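Local coordinates for protein endoglucanase (Uncultured bacterium, PDB 3X17) that hydrolyses internal beta-1,4-glucosidic bonds in cellulose, as a family 9 glycoside hydrolase that joins an N-terminal Ig-like domain to an (alpha/alpha)6 barrel, at residues A380-F385 / L446-H451; A343-W348 / D358-M363; K246-R251 / S326-Y331. All blocks are in the same frame, centred on the assembly; numbering follows the deposited sequence.

Interaction 1 (A380-F385 / L446-H451); sequences AALGYF and LLFAHH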
loop_
_atom_site.group_PDB
_atom_site.type_symbol
_atom_site.label_atom_id
_atom_site.label_comp_id
_atom_site.label_asym_id
_atom_site.label_seq_id
_atom_site.Cartn_x
_atom_site.Cartn_y
_atom_site.Cartn_z
ATOM N N ALA A 380 6.647 -3.263 12.467
ATOM C CA ALA A 380 7.811 -4.009 12.913
ATOM C C ALA A 380 8.203 -5.210 12.017
ATOM O O ALA A 380 9.315 -5.696 12.129
ATOM C CB ALA A 380 7.656 -4.450 14.389
ATOM N N ALA A 381 7.321 -5.655 11.114
ATOM C CA ALA A 381 7.693 -6.755 10.214
ATOM C C ALA A 381 8.907 -6.391 9.372
ATOM O O ALA A 381 9.700 -7.273 9.001
ATOM C CB ALA A 381 6.539 -7.143 9.315
ATOM N N LEU A 382 9.028 -5.114 9.014
ATOM C CA LEU A 382 10.204 -4.649 8.277
ATOM C C LEU A 382 11.475 -4.815 9.120
ATOM O O LEU A 382 12.570 -5.057 8.609
ATOM C CB LEU A 382 10.041 -3.183 7.880
ATOM C CG LEU A 382 8.904 -2.796 6.914
ATOM C CD1 LEU A 382 8.777 -1.262 6.759
ATOM C CD2 LEU A 382 9.056 -3.435 5.530
ATOM N N GLY A 383 11.323 -4.706 10.427
ATOM C CA GLY A 383 12.471 -4.879 11.295
ATOM C C GLY A 383 12.832 -6.353 11.364
ATOM O O GLY A 383 14.001 -6.719 11.257
ATOM N N TYR A 384 11.825 -7.199 11.576
ATOM C CA TYR A 384 12.037 -8.649 11.542
ATOM C C TYR A 384 12.823 -9.026 10.297
ATOM O O TYR A 384 13.852 -9.685 10.382
ATOM C CB TYR A 384 10.694 -9.379 11.507
ATOM C CG TYR A 384 10.101 -9.641 12.861
ATOM C CD1 TYR A 384 9.393 -8.653 13.547
ATOM C CD2 TYR A 384 10.148 -10.917 13.410
ATOM C CE1 TYR A 384 8.799 -8.923 14.797
ATOM C CE2 TYR A 384 9.546 -11.195 14.618
ATOM C CZ TYR A 384 8.898 -10.203 15.321
ATOM O OH TYR A 384 8.299 -10.536 16.518
ATOM N N PHE A 385 12.352 -8.560 9.141
ATOM C CA PHE A 385 12.905 -8.983 7.862
ATOM C C PHE A 385 14.310 -8.443 7.671
ATOM O O PHE A 385 15.169 -9.136 7.141
ATOM C CB PHE A 385 12.004 -8.544 6.702
ATOM C CG PHE A 385 12.355 -9.184 5.371
ATOM C CD1 PHE A 385 12.030 -10.529 5.112
ATOM C CD2 PHE A 385 13.041 -8.463 4.403
ATOM C CE1 PHE A 385 12.411 -11.134 3.921
ATOM C CE2 PHE A 385 13.368 -9.043 3.186
ATOM C CZ PHE A 385 13.043 -10.389 2.940
ATOM N N LEU A 446 3.635 -12.964 2.713
ATOM C CA LEU A 446 3.877 -14.162 1.890
ATOM C C LEU A 446 5.185 -14.043 1.114
ATOM O O LEU A 446 6.017 -14.948 1.164
ATOM C CB LEU A 446 2.730 -14.412 0.906
ATOM C CG LEU A 446 1.388 -14.730 1.565
ATOM C CD1 LEU A 446 0.241 -14.497 0.580
ATOM C CD2 LEU A 446 1.372 -16.170 2.075
ATOM N N LEU A 447 5.424 -12.885 0.506
ATOM C CA LEU A 447 6.647 -12.692 -0.218
ATOM C C LEU A 447 7.872 -12.650 0.683
ATOM O O LEU A 447 8.956 -13.007 0.243
ATOM C CB LEU A 447 6.586 -11.450 -1.111
ATOM C CG LEU A 447 5.607 -11.523 -2.288
ATOM C CD1 LEU A 447 5.520 -10.180 -3.015
ATOM C CD2 LEU A 447 5.945 -12.661 -3.251
ATOM N N PHE A 448 7.741 -12.159 1.912
ATOM C CA PHE A 448 8.903 -12.166 2.822
ATOM C C PHE A 448 9.333 -13.628 3.087
ATOM O O PHE A 448 10.520 -13.945 3.064
ATOM C CB PHE A 448 8.584 -11.505 4.158
ATOM C CG PHE A 448 8.586 -9.981 4.126
ATOM C CD1 PHE A 448 9.140 -9.279 3.060
ATOM C CD2 PHE A 448 8.056 -9.262 5.184
ATOM C CE1 PHE A 448 9.145 -7.878 3.047
ATOM C CE2 PHE A 448 8.092 -7.852 5.199
ATOM C CZ PHE A 448 8.632 -7.170 4.125
ATOM N N ALA A 449 8.357 -14.472 3.393
ATOM C CA ALA A 449 8.580 -15.881 3.689
ATOM C C ALA A 449 9.122 -16.608 2.457
ATOM O O ALA A 449 10.155 -17.268 2.520
ATOM C CB ALA A 449 7.256 -16.545 4.191
ATOM N N HIS A 450 8.509 -16.348 1.315
ATOM C CA HIS A 450 9.021 -16.809 0.034
ATOM C C HIS A 450 10.492 -16.455 -0.172
ATOM O O HIS A 450 11.242 -17.208 -0.797
ATOM C CB HIS A 450 8.186 -16.238 -1.113
ATOM C CG HIS A 450 8.661 -16.662 -2.472
ATOM N ND1 HIS A 450 8.605 -17.973 -2.905
ATOM C CD2 HIS A 450 9.229 -15.956 -3.481
ATOM C CE1 HIS A 450 9.044 -18.039 -4.152
ATOM N NE2 HIS A 450 9.476 -16.841 -4.506
ATOM N N HIS A 451 10.890 -15.286 0.305
ATOM C CA HIS A 451 12.248 -14.839 0.104
ATOM C C HIS A 451 13.236 -15.639 0.980
ATOM O O HIS A 451 14.384 -15.883 0.579
ATOM C CB HIS A 451 12.363 -13.342 0.372
ATOM C CG HIS A 451 13.704 -12.777 0.032
ATOM N ND1 HIS A 451 14.774 -12.824 0.907
ATOM C CD2 HIS A 451 14.183 -12.243 -1.117
ATOM C CE1 HIS A 451 15.846 -12.319 0.320
ATOM N NE2 HIS A 451 15.519 -11.974 -0.915
#
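The rings of Phe385 and Phe448 lie face to face in an offset stack, with centroids 4.3 Å apart and planes at 16°. Phe448 CD1 sits over the centre of the Phe385 ring, while Phe385 CB makes a CH-pi contact over the face of Phe448. At its edge the Phe385 ring meets His451 in an offset edge-to-face pair, planes at 70°: Phe385 CZ comes within 3.6 Å of His451 ND1. The edge of Phe448 is met by Leu382, whose CD2 lies 4.0 Å from Phe448 CZ. Phe385 CG stands anti to the backbone N (chi1 -168°), directed toward helix 435-452; the ring's CE1 lies 3.5 Å from Phe448 O. An alanine in place of Phe385 would probably leave Phe448 without its stacked ring and His451 without the edge it faces, opening a gap between the helices. The touching turns of helices 381-390 and 435-452 run nearly parallel in the (alpha/alpha)6 barrel, their local axes 11.6 Å apart at closest approach. Helix 184-200 packs against both, with Leu200 touching Phe385 and His451, and helix 396-418 also contacts both through Tyr384, Leu446 and Ala449.

Interaction 2 (A343-W348 / D358-M363); sequences AAVELW and DYIARM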
loop_
_atom_site.group_PDB
_atom_site.type_symbol
_atom_site.label_atom_id
_atom_site.label_comp_id
_atom_site.label_asym_id
_atom_site.label_seq_id
_atom_site.Cartn_x
_atom_site.Cartn_y
_atom_site.Cartn_z
ATOM N N ALA A 343 13.068 0.961 14.460
ATOM C CA ALA A 343 14.134 1.952 14.380
ATOM C C ALA A 343 15.465 1.379 14.865
ATOM O O ALA A 343 16.494 1.553 14.205
ATOM C CB ALA A 343 13.745 3.232 15.169
ATOM N N ALA A 344 15.448 0.698 16.011
ATOM C CA ALA A 344 16.652 -0.014 16.489
ATOM C C ALA A 344 17.284 -0.954 15.460
ATOM O O ALA A 344 18.486 -0.889 15.212
ATOM C CB ALA A 344 16.390 -0.748 17.823
ATOM N N VAL A 345 16.477 -1.808 14.847
ATOM C CA VAL A 345 16.973 -2.713 13.799
ATOM C C VAL A 345 17.656 -1.938 12.683
ATOM O O VAL A 345 18.807 -2.213 12.358
ATOM C CB VAL A 345 15.826 -3.590 13.213
ATOM C CG1 VAL A 345 16.295 -4.336 11.960
ATOM C CG2 VAL A 345 15.342 -4.587 14.277
ATOM N N GLU A 346 16.951 -0.969 12.092
ATOM C CA GLU A 346 17.482 -0.244 10.917
ATOM C C GLU A 346 18.773 0.534 11.240
ATOM O O GLU A 346 19.723 0.556 10.457
ATOM C CB GLU A 346 16.428 0.692 10.327
ATOM C CG GLU A 346 15.114 -0.006 9.991
ATOM C CD GLU A 346 15.268 -1.150 8.975
ATOM O OE1 GLU A 346 16.372 -1.341 8.412
ATOM O OE2 GLU A 346 14.254 -1.807 8.674
ATOM N N LEU A 347 18.818 1.142 12.416
ATOM C CA LEU A 347 20.024 1.827 12.844
ATOM C C LEU A 347 21.170 0.836 13.083
ATOM O O LEU A 347 22.314 1.120 12.731
ATOM C CB LEU A 347 19.754 2.676 14.100
ATOM C CG LEU A 347 19.176 4.065 13.749
ATOM C CD1 LEU A 347 18.435 4.696 14.932
ATOM C CD2 LEU A 347 20.305 4.963 13.263
ATOM N N TRP A 348 20.865 -0.270 13.764
ATOM C CA TRP A 348 21.826 -1.364 13.934
ATOM C C TRP A 348 22.389 -1.850 12.598
ATOM O O TRP A 348 23.598 -2.078 12.471
ATOM C CB TRP A 348 21.202 -2.546 14.686
ATOM C CG TRP A 348 22.181 -3.683 14.839
ATOM C CD1 TRP A 348 23.430 -3.622 15.422
ATOM C CD2 TRP A 348 22.065 -4.998 14.293
ATOM N NE1 TRP A 348 24.071 -4.827 15.303
ATOM C CE2 TRP A 348 23.267 -5.688 14.602
ATOM C CE3 TRP A 348 21.045 -5.682 13.629
ATOM C CZ2 TRP A 348 23.469 -7.019 14.266
ATOM C CZ3 TRP A 348 21.257 -7.006 13.277
ATOM C CH2 TRP A 348 22.456 -7.660 13.594
ATOM N N ASP A 358 21.691 -3.650 21.543
ATOM C CA ASP A 358 21.319 -3.722 22.959
ATOM C C ASP A 358 19.822 -3.514 23.150
ATOM O O ASP A 358 19.171 -4.256 23.901
ATOM C CB ASP A 358 22.095 -2.693 23.806
ATOM C CG ASP A 358 23.567 -3.078 24.017
ATOM O OD1 ASP A 358 23.950 -4.219 23.704
ATOM O OD2 ASP A 358 24.371 -2.208 24.429
ATOM N N TYR A 359 19.264 -2.506 22.478
ATOM C CA TYR A 359 17.840 -2.252 22.637
ATOM C C TYR A 359 17.068 -3.474 22.171
ATOM O O TYR A 359 16.154 -3.955 22.850
ATOM C CB TYR A 359 17.390 -0.996 21.877
ATOM C CG TYR A 359 15.920 -0.663 22.085
ATOM C CD1 TYR A 359 14.956 -1.213 21.270
ATOM C CD2 TYR A 359 15.502 0.157 23.136
ATOM C CE1 TYR A 359 13.631 -0.947 21.435
ATOM C CE2 TYR A 359 14.157 0.399 23.338
ATOM C CZ TYR A 359 13.234 -0.138 22.454
ATOM O OH TYR A 359 11.890 0.101 22.591
ATOM N N ILE A 360 17.484 -4.025 21.034
ATOM C CA ILE A 360 16.811 -5.200 20.480
ATOM C C ILE A 360 16.869 -6.386 21.461
ATOM O O ILE A 360 15.841 -6.987 21.764
ATOM C CB ILE A 360 17.367 -5.592 19.114
ATOM C CG1 ILE A 360 17.257 -4.408 18.129
ATOM C CG2 ILE A 360 16.620 -6.798 18.575
ATOM C CD1 ILE A 360 18.113 -4.578 16.837
ATOM N N ALA A 361 18.056 -6.654 22.001
ATOM C CA ALA A 361 18.256 -7.798 22.911
ATOM C C ALA A 361 17.458 -7.642 24.206
ATOM O O ALA A 361 16.848 -8.594 24.681
ATOM C CB ALA A 361 19.766 -8.005 23.215
ATOM N N ARG A 362 17.414 -6.422 24.731
ATOM C CA ARG A 362 16.578 -6.086 25.888
ATOM C C ARG A 362 15.107 -6.402 25.618
ATOM O O ARG A 362 14.439 -7.086 26.428
ATOM C CB ARG A 362 16.759 -4.611 26.262
ATOM C CG ARG A 362 16.074 -4.176 27.560
ATOM C CD ARG A 362 16.233 -2.646 27.827
ATOM N NE ARG A 362 17.327 -2.047 27.055
ATOM C CZ ARG A 362 17.296 -0.830 26.496
ATOM N NH1 ARG A 362 16.224 -0.048 26.634
ATOM N NH2 ARG A 362 18.343 -0.389 25.797
ATOM N N MET A 363 14.607 -5.943 24.470
ATOM C CA MET A 363 13.230 -6.267 24.083
ATOM C C MET A 363 13.029 -7.751 23.913
ATOM O O MET A 363 11.964 -8.257 24.228
ATOM C CB MET A 363 12.777 -5.553 22.806
ATOM C CG MET A 363 11.277 -5.264 22.822
ATOM S SD MET A 363 10.602 -4.605 21.277
ATOM C CE MET A 363 10.728 -2.834 21.581
#
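Ala344, Val345 and Trp348 receive Tyr359 and Ile360 across a helical hairpin: helices 337-351 and 354-366 follow each other after a very short link and pack side by side within the (alpha/alpha)6 barrel domain. The local axes of the two segments come within 9.3 Å at a signed crossing angle of -142°, and the closest pair of CA atoms, Ala344 and Ile360, is 6.5 Å apart. Ala344 places no more than a methyl between the helices, consistent with this close approach.

Along the second helix the first to touch is Tyr359. Its CD1 rests 3.8 Å from Ala344 CB, the methyl approaching the ring obliquely. The same ring meets Trp308 of helix 294-312 edge-to-face, and Trp308 also touches Ala344, tying a third helix to the pair.

Ile360 carries the rest of the contact. It enters the first helix as a knob into the hole framed by Phe341, Ala344, Val345 and Trp348. CG1 is anti to the carbonyl carbon (chi1 -57°), with chi2 at 165° carrying CD1 outward, and it is this longer branch that touches Ala344, Val345 and Trp348. Its CG1 lies 3.8 Å from Ala344 CB. No hydrogen bond crosses between the two segments; the join is wholly apolar. The terminal methyl goes deepest: Ile360 CD1 is 4.3 Å from Trp348 CB, 3.8 Å from Val345 CG2 and just 3.7 Å from Val345 CA, resting on the helix backbone itself.

Interaction 3 (K246-R251 / S326-Y331); sequences KLAGLR and SGSGPY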
loop_
_atom_site.group_PDB
_atom_site.type_symbol
_atom_site.label_atom_id
_atom_site.label_comp_id
_atom_site.label_asym_id
_atom_site.label_seq_id
_atom_site.Cartn_x
_atom_site.Cartn_y
_atom_site.Cartn_z
ATOM N N LYS A 246 1.989 15.674 12.430
ATOM C CA LYS A 246 1.239 15.888 11.222
ATOM C C LYS A 246 1.055 17.390 11.037
ATOM O O LYS A 246 1.404 18.194 11.925
ATOM C CB LYS A 246 -0.128 15.200 11.318
ATOM C CG LYS A 246 -1.055 15.826 12.387
ATOM C CD LYS A 246 -2.465 15.289 12.322
ATOM C CE LYS A 246 -3.263 15.744 13.558
ATOM N NZ LYS A 246 -4.733 15.455 13.418
ATOM N N LEU A 247 0.598 17.753 9.844
ATOM C CA LEU A 247 0.471 19.129 9.450
ATOM C C LEU A 247 -0.825 19.273 8.697
ATOM O O LEU A 247 -1.030 18.627 7.670
ATOM C CB LEU A 247 1.640 19.529 8.560
ATOM C CG LEU A 247 1.857 21.026 8.422
ATOM C CD1 LEU A 247 3.321 21.269 8.005
ATOM C CD2 LEU A 247 0.856 21.642 7.426
ATOM N N ALA A 248 -1.720 20.110 9.192
ATOM C CA ALA A 248 -3.031 20.208 8.550
ATOM C C ALA A 248 -3.742 21.484 8.971
ATOM O O ALA A 248 -3.289 22.160 9.885
ATOM C CB ALA A 248 -3.894 18.974 8.869
ATOM N N GLY A 249 -4.825 21.811 8.271
ATOM C CA GLY A 249 -5.690 22.939 8.637
ATOM C C GLY A 249 -6.527 22.562 9.838
ATOM O O GLY A 249 -6.602 21.376 10.196
ATOM N N LEU A 250 -7.140 23.564 10.478
ATOM C CA LEU A 250 -8.127 23.321 11.538
ATOM C C LEU A 250 -9.425 22.744 10.972
ATOM O O LEU A 250 -10.184 22.103 11.682
ATOM C CB LEU A 250 -8.412 24.619 12.323
ATOM C CG LEU A 250 -7.196 25.245 13.027
ATOM C CD1 LEU A 250 -7.536 26.603 13.642
ATOM C CD2 LEU A 250 -6.639 24.302 14.096
ATOM N N ARG A 251 -9.651 22.959 9.683
ATOM C CA ARG A 251 -10.879 22.518 9.022
ATOM C C ARG A 251 -10.605 21.638 7.792
ATOM O O ARG A 251 -9.594 21.804 7.101
ATOM C CB ARG A 251 -11.728 23.736 8.615
ATOM C CG ARG A 251 -12.268 24.540 9.832
ATOM C CD ARG A 251 -12.919 25.870 9.427
ATOM N NE ARG A 251 -12.019 26.726 8.644
ATOM C CZ ARG A 251 -11.103 27.551 9.160
ATOM N NH1 ARG A 251 -10.922 27.629 10.480
ATOM N NH2 ARG A 251 -10.348 28.287 8.347
ATOM N N SER A 326 -9.753 18.206 14.152
ATOM C CA SER A 326 -10.834 19.024 13.591
ATOM C C SER A 326 -10.741 19.163 12.067
ATOM O O SER A 326 -11.731 19.485 11.425
ATOM C CB SER A 326 -10.870 20.413 14.239
ATOM O OG SER A 326 -9.719 21.172 13.868
ATOM N N GLY A 327 -9.558 18.946 11.484
ATOM C CA GLY A 327 -9.418 19.052 10.024
ATOM C C GLY A 327 -8.521 18.007 9.374
ATOM O O GLY A 327 -7.977 18.214 8.279
ATOM N N SER A 328 -8.333 16.904 10.073
ATOM C CA SER A 328 -7.395 15.866 9.654
ATOM C C SER A 328 -7.648 14.633 10.512
ATOM O O SER A 328 -8.314 14.714 11.568
ATOM C CB SER A 328 -5.938 16.339 9.781
ATOM O OG SER A 328 -5.566 16.580 11.121
ATOM N N GLY A 329 -7.183 13.481 10.034
ATOM C CA GLY A 329 -7.381 12.228 10.770
ATOM C C GLY A 329 -6.378 12.098 11.897
ATOM O O GLY A 329 -5.348 12.767 11.888
ATOM N N PRO A 330 -6.667 11.228 12.886
ATOM C CA PRO A 330 -5.822 11.138 14.092
ATOM C C PRO A 330 -4.491 10.379 13.933
ATOM O O PRO A 330 -3.492 10.734 14.570
ATOM C CB PRO A 330 -6.732 10.412 15.102
ATOM C CG PRO A 330 -7.701 9.648 14.254
ATOM C CD PRO A 330 -7.934 10.490 13.025
ATOM N N TYR A 331 -4.491 9.299 13.152
ATOM C CA TYR A 331 -3.397 8.311 13.188
ATOM C C TYR A 331 -2.886 8.146 14.608
ATOM O O TYR A 331 -1.689 8.308 14.882
ATOM C CB TYR A 331 -2.243 8.677 12.220
ATOM C CG TYR A 331 -2.638 8.530 10.764
ATOM C CD1 TYR A 331 -3.119 7.316 10.276
ATOM C CD2 TYR A 331 -2.660 9.630 9.906
ATOM C CE1 TYR A 331 -3.571 7.189 8.957
ATOM C CE2 TYR A 331 -3.093 9.510 8.559
ATOM C CZ TYR A 331 -3.550 8.290 8.099
ATOM O OH TYR A 331 -3.982 8.135 6.784
HETATM O O HOH W 1 -7.166 20.468 6.896
HETATM O O HOH W 2 -6.656 19.227 11.925
#
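Arg251 and Gly327 bring the two backbones almost together, their CA atoms 3.9 Å apart, whereas Ala248 and Ser328 stand 6.3 Å apart by the same measure. The chain directions of 246-251 and 326-329 differ by 135°, and 326-331 is neither helix nor strand. Gly327 suits this tight spot: a CB there would clash with Gly249 O and Arg251 N. A water bridges the backbones, donating to Gly249 O at 2.8 Å and accepting from Gly327 N at 2.9 Å; it also bonds to Ser328 OG.

Lys246 supplies the main side-chain link. Its chain is extended beyond CG, and NZ donates to Ser328 OG at 2.7 Å. A second bond runs from Lys246 NZ to Gly329 O at 3.2 Å, the nitrogen standing 51° out of the carbonyl plane. Asp324 O is a third acceptor for this ammonium, and Tyr268 adds a cation-pi contact. Nearby, Ala248 CB and Ser328 CB press together tightly at 3.5 Å.

Tyr331 hydrogen-bonds Asp176, part of the DAGD sequence that probably belongs to the active site, as in other family 9 enzymes. Tyr183 of strand 182-183 hydrogen-bonds Gly329 N through its OH. The loop 326-331, on the long connection from helix 294-312 to helix 337-351, is thus held against strand 243-249, which strands 265-271 and 182-183 flank in a small mixed sheet, while Tyr331 touches helix 184-200.

How the interactions relate
All three contacts lie in the family 9 catalytic region. Along the chain they come in series: interaction 3 closes first, then interaction 2, then interaction 1. Interactions 1 and 2 are neighbours in the helical barrel, with centres about 17 Å apart, and they touch where Gly383 O meets Val345 CG1 at 3.4 Å; helices 354-366 and 381-390 are also consecutive. Interaction 3 stands apart, its centre about 32 Å from the centre of each of the others, and joins a small sheet to a long loop. That loop leads through Asp333 and Asp335 of a calcium site into helix 337-351, which interaction 2 uses, so a single run of chain passes from the loop packed on the sheet, through calcium ligands, into the barrel helix.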